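Local structure of sensory box/GGDEF family protein (Vibrio cholerae serotype O1, 6EIB) at residues Phe17-Phe21 / Asp130-Ile136; Val91-Phe95 / Gly122-Leu126; Ile44-Phe48 / Phe111-Ile117. The protein catalyses, through this GGEEF domain, the magnesium-dependent condensation of two GTP molecules into cyclic di-GMP and so takes part in biofilm formation. All blocks are in the same frame, centred on the assembly; numbering follows the deposited sequence.

Contact 1: Phe17-Phe21 / Asp130-Ile136; sequences FRAAF and DHDIADI
Ile133 lays its CG2 methyl over one face of the Phe17 ring, 3.8 Å from the ring centroid and 16° off the normal, a CH-pi contact between helix 10-27 and the first turn of helix 133-148. The backbones come closest at Arg18 and Ile133, whose CA atoms lie 6.1 Å apart. Residues 17-21 are one regular helical turn, whereas Asp130 and Asp132 have extended backbone angles, with His131 (phi/psi -128/-5) turning the chain between them before the helix. Phe17 and Phe21, both with chi1 t, stand one turn apart and point toward the other segment. Phe21 sets its CB 3.7 Å from Ile133 CG2 and its CD2 3.8 Å from Ile136 CD1, while its ring tip passes along the backbone before the helix, CE2 lying 3.2 Å from Asp132 O. Asp132 is the N-cap: its OD1 accepts from Ala134 N at 2.8 Å, and Asp135 OD2 answers by accepting from Asp132 N at 3.2 Å, which completes a capping box. The Asp132 carboxylate also meets Arg18 (m, t, t), with NH1 2.7 Å from Asp132 OD2 and NH2 2.9 Å from Asp132 OD1. Behind the aromatic layer, Phe17 continues onto Cys33 and Ile83 of the central sheet. The principle is economy at a helix start: one aspartate both caps its own helix and pairs with Arg18 at the exposed margin, while Phe17, Phe21, Ile133 and Ile136 pack as the apolar part.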
loop_
_atom_site.group_PDB
_atom_site.type_symbol
_atom_site.label_atom_id
_atom_site.label_comp_id
_atom_site.label_asym_id
_atom_site.label_seq_id
_atom_site.Cartn_x
_atom_site.Cartn_y
_atom_site.Cartn_z
ATOM N N PHE A 17 4.639 11.635 5.280
ATOM C CA PHE A 17 5.049 11.509 3.884
ATOM C C PHE A 17 5.677 12.828 3.384
ATOM O O PHE A 17 6.721 12.817 2.720
ATOM C CB PHE A 17 3.824 11.130 3.032
ATOM C CG PHE A 17 4.153 10.635 1.659
ATOM C CD1 PHE A 17 5.465 10.493 1.244
ATOM C CD2 PHE A 17 3.119 10.302 0.776
ATOM C CE1 PHE A 17 5.758 10.037 -0.044
ATOM C CE2 PHE A 17 3.382 9.838 -0.507
ATOM C CZ PHE A 17 4.686 9.714 -0.932
ATOM N N ARG A 18 5.038 13.957 3.674
ATOM C CA ARG A 18 5.613 15.261 3.297
ATOM C C ARG A 18 6.973 15.532 3.975
ATOM O O ARG A 18 7.861 16.132 3.368
ATOM C CB ARG A 18 4.659 16.412 3.621
ATOM C CG ARG A 18 3.456 16.468 2.658
ATOM C CD ARG A 18 2.616 17.767 2.740
ATOM N NE ARG A 18 1.608 17.677 1.674
ATOM C CZ ARG A 18 1.848 17.963 0.400
ATOM N NH1 ARG A 18 3.050 18.405 0.034
ATOM N NH2 ARG A 18 0.883 17.801 -0.513
ATOM N N ALA A 19 7.118 15.154 5.233
ATOM C CA ALA A 19 8.411 15.403 5.899
ATOM C C ALA A 19 9.473 14.486 5.283
ATOM O O ALA A 19 10.631 14.884 5.091
ATOM C CB ALA A 19 8.288 15.200 7.379
ATOM N N ALA A 20 9.068 13.255 4.979
ATOM C CA ALA A 20 9.945 12.270 4.328
ATOM C C ALA A 20 10.413 12.704 2.943
ATOM O O ALA A 20 11.569 12.500 2.582
ATOM C CB ALA A 20 9.225 10.907 4.220
ATOM N N PHE A 21 9.521 13.330 2.177
ATOM C CA PHE A 21 9.855 13.850 0.861
ATOM C C PHE A 21 10.987 14.873 0.963
ATOM O O PHE A 21 11.991 14.810 0.217
ATOM C CB PHE A 21 8.577 14.480 0.262
ATOM C CG PHE A 21 8.718 15.008 -1.148
ATOM C CD1 PHE A 21 9.286 16.257 -1.383
ATOM C CD2 PHE A 21 8.205 14.293 -2.225
ATOM C CE1 PHE A 21 9.410 16.765 -2.657
ATOM C CE2 PHE A 21 8.304 14.799 -3.504
ATOM C CZ PHE A 21 8.913 16.049 -3.723
ATOM N N ASP A 130 10.299 15.881 -9.082
ATOM C CA ASP A 130 9.193 15.970 -8.125
ATOM C C ASP A 130 9.231 17.202 -7.219
ATOM O O ASP A 130 10.288 17.560 -6.700
ATOM C CB ASP A 130 9.170 14.736 -7.212
ATOM C CG ASP A 130 8.818 13.456 -7.937
ATOM O OD1 ASP A 130 8.354 13.524 -9.105
ATOM O OD2 ASP A 130 8.984 12.354 -7.332
ATOM N N HIS A 131 8.063 17.799 -6.960
ATOM C CA HIS A 131 8.021 18.924 -6.024
ATOM C C HIS A 131 6.986 18.721 -4.945
ATOM O O HIS A 131 6.880 19.533 -4.037
ATOM C CB HIS A 131 7.790 20.247 -6.760
ATOM C CG HIS A 131 8.797 20.479 -7.839
ATOM N ND1 HIS A 131 8.462 20.536 -9.176
ATOM C CD2 HIS A 131 10.140 20.602 -7.776
ATOM C CE1 HIS A 131 9.564 20.714 -9.886
ATOM N NE2 HIS A 131 10.595 20.748 -9.061
ATOM N N ASP A 132 6.216 17.646 -5.038
ATOM C CA ASP A 132 5.209 17.421 -4.017
ATOM C C ASP A 132 5.025 15.938 -3.822
ATOM O O ASP A 132 5.376 15.182 -4.728
ATOM C CB ASP A 132 3.892 18.099 -4.411
ATOM C CG ASP A 132 2.936 18.201 -3.243
ATOM O OD1 ASP A 132 2.171 17.235 -3.005
ATOM O OD2 ASP A 132 2.970 19.227 -2.527
ATOM N N ILE A 133 4.519 15.508 -2.663
ATOM C CA ILE A 133 4.242 14.069 -2.514
ATOM C C ILE A 133 3.203 13.672 -3.560
ATOM O O ILE A 133 3.154 12.521 -3.973
ATOM C CB ILE A 133 3.749 13.706 -1.098
ATOM C CG1 ILE A 133 2.541 14.573 -0.724
ATOM C CG2 ILE A 133 4.921 13.873 -0.041
ATOM C CD1 ILE A 133 1.797 14.057 0.477
ATOM N N ALA A 134 2.387 14.623 -4.028
ATOM C CA ALA A 134 1.358 14.280 -5.027
ATOM C C ALA A 134 2.000 13.789 -6.331
ATOM O O ALA A 134 1.402 12.996 -7.065
ATOM C CB ALA A 134 0.414 15.506 -5.300
ATOM N N ASP A 135 3.212 14.234 -6.644
ATOM C CA ASP A 135 3.895 13.719 -7.851
ATOM C C ASP A 135 4.184 12.222 -7.727
ATOM O O ASP A 135 4.216 11.500 -8.737
ATOM C CB ASP A 135 5.218 14.430 -8.118
ATOM C CG ASP A 135 5.030 15.876 -8.610
ATOM O OD1 ASP A 135 4.155 16.079 -9.484
ATOM O OD2 ASP A 135 5.759 16.768 -8.102
ATOM N N ILE A 136 4.504 11.783 -6.512
ATOM C CA ILE A 136 4.808 10.357 -6.268
ATOM C C ILE A 136 3.511 9.537 -6.234
ATOM O O ILE A 136 3.405 8.510 -6.905
ATOM C CB ILE A 136 5.581 10.156 -4.952
ATOM C CG1 ILE A 136 6.889 10.954 -4.983
ATOM C CG2 ILE A 136 5.937 8.655 -4.725
ATOM C CD1 ILE A 136 7.781 10.799 -3.682
#

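Contact 2: Val91-Phe95 / Gly122-Leu126; sequences VETAF and GVSSL. With SO4 (sulfate ion), chain E.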
loop_
_atom_site.group_PDB
_atom_site.type_symbol
_atom_site.label_atom_id
_atom_site.label_comp_id
_atom_site.label_asym_id
_atom_site.label_seq_id
_atom_site.Cartn_x
_atom_site.Cartn_y
_atom_site.Cartn_z
ATOM N N VAL A 91 13.105 1.687 -5.408
ATOM C CA VAL A 91 11.762 1.280 -5.856
ATOM C C VAL A 91 11.648 -0.247 -6.025
ATOM O O VAL A 91 10.606 -0.806 -5.686
ATOM C CB VAL A 91 11.348 2.030 -7.162
ATOM C CG1 VAL A 91 12.174 1.585 -8.371
ATOM C CG2 VAL A 91 9.827 1.913 -7.425
ATOM N N GLU A 92 12.692 -0.919 -6.508
ATOM C CA GLU A 92 12.671 -2.391 -6.665
ATOM C C GLU A 92 12.485 -3.139 -5.374
ATOM O O GLU A 92 11.796 -4.157 -5.345
ATOM C CB GLU A 92 13.946 -2.923 -7.336
ATOM C CG GLU A 92 13.986 -2.837 -8.871
ATOM C CD GLU A 92 14.444 -1.483 -9.432
ATOM O OE1 GLU A 92 14.758 -0.573 -8.653
ATOM O OE2 GLU A 92 14.528 -1.338 -10.671
ATOM N N THR A 93 13.110 -2.655 -4.312
ATOM C CA THR A 93 12.942 -3.264 -3.000
ATOM C C THR A 93 11.477 -3.120 -2.597
ATOM O O THR A 93 10.833 -4.098 -2.205
ATOM C CB THR A 93 13.857 -2.599 -1.970
ATOM O OG1 THR A 93 15.217 -2.696 -2.419
ATOM C CG2 THR A 93 13.712 -3.269 -0.604
ATOM N N ALA A 94 10.916 -1.927 -2.803
ATOM C CA ALA A 94 9.509 -1.696 -2.489
ATOM C C ALA A 94 8.599 -2.613 -3.314
ATOM O O ALA A 94 7.611 -3.116 -2.803
ATOM C CB ALA A 94 9.133 -0.219 -2.736
ATOM N N PHE A 95 8.935 -2.821 -4.580
ATOM C CA PHE A 95 8.146 -3.677 -5.432
ATOM C C PHE A 95 8.146 -5.104 -4.868
ATOM O O PHE A 95 7.093 -5.744 -4.736
ATOM C CB PHE A 95 8.690 -3.658 -6.853
ATOM C CG PHE A 95 7.911 -4.520 -7.800
ATOM C CD1 PHE A 95 6.690 -4.087 -8.325
ATOM C CD2 PHE A 95 8.382 -5.770 -8.151
ATOM C CE1 PHE A 95 5.960 -4.911 -9.196
ATOM C CE2 PHE A 95 7.662 -6.597 -9.027
ATOM C CZ PHE A 95 6.453 -6.165 -9.541
ATOM N N GLY A 122 0.331 -0.720 -6.591
ATOM C CA GLY A 122 1.116 0.012 -7.563
ATOM C C GLY A 122 2.297 0.597 -6.786
ATOM O O GLY A 122 2.134 1.000 -5.625
ATOM N N VAL A 123 3.454 0.678 -7.423
ATOM C CA VAL A 123 4.683 1.140 -6.748
ATOM C C VAL A 123 5.429 2.245 -7.497
ATOM O O VAL A 123 5.618 2.181 -8.713
ATOM C CB VAL A 123 5.667 -0.017 -6.570
ATOM C CG1 VAL A 123 6.847 0.424 -5.715
ATOM C CG2 VAL A 123 4.957 -1.234 -5.978
ATOM N N SER A 124 5.886 3.268 -6.783
ATOM C CA SER A 124 6.760 4.207 -7.430
ATOM C C SER A 124 7.691 4.737 -6.378
ATOM O O SER A 124 7.698 4.261 -5.233
ATOM C CB SER A 124 5.973 5.365 -8.088
ATOM O OG SER A 124 6.808 6.105 -8.994
ATOM N N SER A 125 8.458 5.746 -6.758
ATOM C CA SER A 125 9.363 6.369 -5.813
ATOM C C SER A 125 9.688 7.805 -6.215
ATOM O O SER A 125 9.398 8.228 -7.334
ATOM C CB SER A 125 10.639 5.552 -5.692
ATOM O OG SER A 125 11.374 5.614 -6.892
ATOM N N LEU A 126 10.347 8.539 -5.317
ATOM C CA LEU A 126 10.720 9.930 -5.598
ATOM C C LEU A 126 11.559 10.005 -6.876
ATOM O O LEU A 126 12.490 9.212 -7.048
ATOM C CB LEU A 126 11.521 10.508 -4.421
ATOM C CG LEU A 126 12.155 11.901 -4.526
ATOM C CD1 LEU A 126 11.111 12.954 -4.507
ATOM C CD2 LEU A 126 13.198 12.113 -3.417
HETATM S S SO4 E . 15.154 4.743 -6.691
HETATM O O1 SO4 E . 13.934 5.330 -6.143
HETATM O O2 SO4 E . 15.206 3.333 -6.337
HETATM O O3 SO4 E . 15.186 4.890 -8.138
HETATM O O4 SO4 E . 16.332 5.396 -6.076
#
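Val123, Val91 and Ser125 have the most surface covered here, and they illustrate how a helix rests on a strand without a single hydrogen bond between the two. Val123, in the chi1 t rotamer, points from strand 119-125 toward the helix and serves as the central apolar contact: its CG1 lies 3.7 Å from Val91 CG2 and 3.8 Å from Ala94 CB, and its CG2 lies 4.1 Å from Phe95 CD1. One valine thus touches residues from both ends of a helical turn. Val91, with chi1 p, also sets CG2 3.7 Å from the carbonyl carbon C of Ser124, so its methyl packs on the strand backbone as well. At the other end of the contact, Ser125 OG approaches Val91 CB to 3.6 Å. The hydroxyl donates to sulfate O1 at 2.7 Å, while Val91 N donates to sulfate O2 at 2.8 Å; the ion, probably from the crystallisation liquor, bridges the helix start and the strand end, and His90 also binds it. The short axes run nearly antiparallel, at 160° and 7.9 Å apart, a usual helix-on-sheet layer of an alpha/beta domain. Strand 119-125 lies between strands 31-38 and 154-157, and helix 91-107 spans these neighbours too, with Ala94 on Ser32 and both Val91 and Phe95 on Ile157.

Contact 3: Ile44-Phe48 / Phe111-Ile117; sequences INDQF and FEQNEHI. With EDO (1,2-ethanediol), chain K.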
loop_
_atom_site.group_PDB
_atom_site.type_symbol
_atom_site.label_atom_id
_atom_site.label_comp_id
_atom_site.label_asym_id
_atom_site.label_seq_id
_atom_site.Cartn_x
_atom_site.Cartn_y
_atom_site.Cartn_z
ATOM N N ILE A 44 -17.060 -8.206 0.136
ATOM C CA ILE A 44 -16.760 -8.800 1.446
ATOM C C ILE A 44 -17.652 -8.217 2.554
ATOM O O ILE A 44 -18.178 -8.963 3.390
ATOM C CB ILE A 44 -15.286 -8.622 1.821
ATOM C CG1 ILE A 44 -14.407 -9.493 0.915
ATOM C CG2 ILE A 44 -15.061 -9.010 3.282
ATOM C CD1 ILE A 44 -14.665 -11.026 1.047
ATOM N N ASN A 45 -17.840 -6.900 2.564
ATOM C CA ASN A 45 -18.699 -6.291 3.578
ATOM C C ASN A 45 -20.170 -6.642 3.369
ATOM O O ASN A 45 -20.879 -6.925 4.336
ATOM C CB ASN A 45 -18.503 -4.764 3.608
ATOM C CG ASN A 45 -17.187 -4.366 4.278
ATOM O OD1 ASN A 45 -17.122 -4.165 5.495
ATOM N ND2 ASN A 45 -16.125 -4.285 3.485
ATOM N N ASP A 46 -20.612 -6.689 2.115
ATOM C CA ASP A 46 -22.002 -7.059 1.798
ATOM C C ASP A 46 -22.329 -8.456 2.278
ATOM O O ASP A 46 -23.405 -8.689 2.810
ATOM C CB ASP A 46 -22.248 -6.981 0.292
ATOM C CG ASP A 46 -22.269 -5.564 -0.222
ATOM O OD1 ASP A 46 -22.351 -4.621 0.605
ATOM O OD2 ASP A 46 -22.095 -5.406 -1.452
ATOM N N GLN A 47 -21.376 -9.371 2.140
ATOM C CA GLN A 47 -21.627 -10.781 2.447
ATOM C C GLN A 47 -21.301 -11.162 3.893
ATOM O O GLN A 47 -21.979 -12.010 4.477
ATOM C CB GLN A 47 -20.800 -11.686 1.522
ATOM C CG GLN A 47 -21.004 -13.187 1.798
ATOM C CD GLN A 47 -20.064 -14.091 1.001
ATOM O OE1 GLN A 47 -19.200 -13.613 0.256
ATOM N NE2 GLN A 47 -20.240 -15.404 1.148
ATOM N N PHE A 48 -20.347 -10.478 4.508
ATOM C CA PHE A 48 -19.922 -10.863 5.844
ATOM C C PHE A 48 -20.150 -9.784 6.882
ATOM O O PHE A 48 -20.086 -10.056 8.079
ATOM C CB PHE A 48 -18.427 -11.219 5.843
ATOM C CG PHE A 48 -18.081 -12.363 4.951
ATOM C CD1 PHE A 48 -18.194 -13.672 5.406
ATOM C CD2 PHE A 48 -17.652 -12.133 3.647
ATOM C CE1 PHE A 48 -17.880 -14.736 4.579
ATOM C CE2 PHE A 48 -17.343 -13.190 2.806
ATOM C CZ PHE A 48 -17.462 -14.495 3.273
ATOM N N PHE A 111 -12.105 -16.244 7.898
ATOM C CA PHE A 111 -13.439 -16.597 8.369
ATOM C C PHE A 111 -13.700 -18.110 8.323
ATOM O O PHE A 111 -12.932 -18.860 7.723
ATOM C CB PHE A 111 -14.526 -15.886 7.552
ATOM C CG PHE A 111 -14.217 -14.439 7.235
ATOM C CD1 PHE A 111 -13.661 -13.595 8.190
ATOM C CD2 PHE A 111 -14.484 -13.930 5.962
ATOM C CE1 PHE A 111 -13.380 -12.246 7.884
ATOM C CE2 PHE A 111 -14.203 -12.596 5.655
ATOM C CZ PHE A 111 -13.646 -11.768 6.621
ATOM N N GLU A 112 -14.739 -18.534 9.026
ATOM C CA GLU A 112 -15.138 -19.939 9.052
ATOM C C GLU A 112 -15.093 -20.630 7.689
ATOM O O GLU A 112 -14.832 -21.838 7.617
ATOM C CB GLU A 112 -16.536 -20.080 9.669
ATOM C CG GLU A 112 -16.934 -21.535 9.987
ATOM C CD GLU A 112 -17.498 -22.274 8.778
ATOM O OE1 GLU A 112 -17.484 -23.522 8.787
ATOM O OE2 GLU A 112 -17.952 -21.602 7.813
ATOM N N GLN A 113 -15.373 -19.911 6.605
ATOM C CA GLN A 113 -15.367 -20.621 5.333
ATOM C C GLN A 113 -14.084 -20.494 4.532
ATOM O O GLN A 113 -14.074 -20.837 3.349
ATOM C CB GLN A 113 -16.571 -20.215 4.477
ATOM C CG GLN A 113 -16.615 -18.783 4.002
ATOM C CD GLN A 113 -17.961 -18.513 3.353
ATOM O OE1 GLN A 113 -18.914 -18.143 4.041
ATOM N NE2 GLN A 113 -18.058 -18.733 2.038
ATOM N N ASN A 114 -12.996 -20.051 5.174
ATOM C CA ASN A 114 -11.703 -19.980 4.502
ATOM C C ASN A 114 -11.807 -19.213 3.191
ATOM O O ASN A 114 -11.325 -19.650 2.153
ATOM C CB ASN A 114 -11.146 -21.366 4.237
ATOM C CG ASN A 114 -10.893 -22.126 5.509
ATOM O OD1 ASN A 114 -10.374 -21.569 6.479
ATOM N ND2 ASN A 114 -11.282 -23.403 5.528
ATOM N N GLU A 115 -12.412 -18.047 3.261
ATOM C CA GLU A 115 -12.550 -17.176 2.105
ATOM C C GLU A 115 -11.198 -16.592 1.730
ATOM O O GLU A 115 -10.423 -16.197 2.615
ATOM C CB GLU A 115 -13.537 -16.062 2.429
ATOM C CG GLU A 115 -13.799 -15.084 1.300
ATOM C CD GLU A 115 -14.848 -15.594 0.323
ATOM O OE1 GLU A 115 -15.347 -16.727 0.516
ATOM O OE2 GLU A 115 -15.191 -14.832 -0.616
ATOM N N HIS A 116 -10.884 -16.547 0.432
ATOM C CA HIS A 116 -9.633 -15.911 0.035
ATOM C C HIS A 116 -9.903 -14.523 -0.537
ATOM O O HIS A 116 -10.873 -14.304 -1.274
ATOM C CB HIS A 116 -8.845 -16.779 -0.953
ATOM C CG HIS A 116 -8.198 -17.966 -0.301
ATOM N ND1 HIS A 116 -6.935 -17.914 0.255
ATOM C CD2 HIS A 116 -8.654 -19.218 -0.089
ATOM C CE1 HIS A 116 -6.638 -19.092 0.772
ATOM N NE2 HIS A 116 -7.661 -19.908 0.581
ATOM N N ILE A 117 -9.104 -13.566 -0.084
ATOM C CA ILE A 117 -9.247 -12.172 -0.482
ATOM C C ILE A 117 -7.932 -11.715 -1.112
ATOM O O ILE A 117 -6.855 -12.152 -0.687
ATOM C CB ILE A 117 -9.623 -11.285 0.733
ATOM C CG1 ILE A 117 -10.790 -11.910 1.487
ATOM C CG2 ILE A 117 -9.995 -9.843 0.320
ATOM C CD1 ILE A 117 -11.179 -11.140 2.754
HETATM C C1 EDO K . -14.222 -13.384 -3.926
HETATM O O1 EDO K . -13.169 -13.580 -4.886
HETATM C C2 EDO K . -13.853 -12.225 -3.003
HETATM O O2 EDO K . -12.550 -12.415 -2.414
HETATM O O HOH W 1 -21.456 -16.311 3.618
#
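Residues 44-48 form the last turn of helix 41-48, with Phe48 N bonded to Ile44 O at 2.9 Å, and they face an irregular segment leading into strand 119-125. That segment opens with a type I beta turn from Phe111 to Asn114, closed by Asn114 N to Phe111 O at 2.8 Å; Asn114, with positive phi and psi, and Glu115 then form a G1 beta bulge opposite Phe110. The backbones stay well apart, CA to CA 8.5 Å for Ile44 and Ile117 and 9.0 Å for Phe48 and Phe111, so side chains must fill the gap. Phe48 and Ile44 do this from the helix side. The Phe48 ring takes Phe111 CD2 over one face, 3.8 Å from Phe48 CE1, and the two rings sit obliquely, centroids 4.8 Å apart and planes at 40°. Phe48 CE1 also meets Gln113 OE1 at 3.6 Å, near the ring plane. Deeper in, Ile44 CD1 reaches Ile117 CD1 at 3.9 Å and the aliphatic CG of Glu115 at 4.2 Å. Phe111 and Ile117 both continue onto Val56 of helix 50-67, and Ile117 packs near Ile38, a magnesium ligand by similarity. Toward solvent, one water accepts from Gln47 NE2 at 2.9 Å and donates to Gln113 OE1 at 3.2 Å. An ethanediol, probably from the crystallisation liquor, donates through O2 to His116 O at 2.8 Å. With no direct hydrogen bond across the segments, the contact relies on apolar packing, and its polar link is made through water.

In the fold
The three contacts sample different kinds of packing in one GGDEF domain: helix to helix start, helix on strand, and helix end to loop. Contacts 1 and 2 adjoin, with centres 14 Å apart: Leu126, just past strand 119-125, sets CD1 3.5 Å from Phe21 CE2, and its CA lies 3.6 Å from Ile136 CD1. Arg139 connects them further, pairing with Asp130 and bonding to Ser124 and Ser125. Contact 3 lies across the centre of the chain, its own centre about 36 Å from that of contact 1 and 30 Å from that of contact 2. It is near the probable magnesium site, the Ile117 side chain being about 4 Å from that of Ile38 and 9 Å from that of Glu80, the predicted proton acceptor.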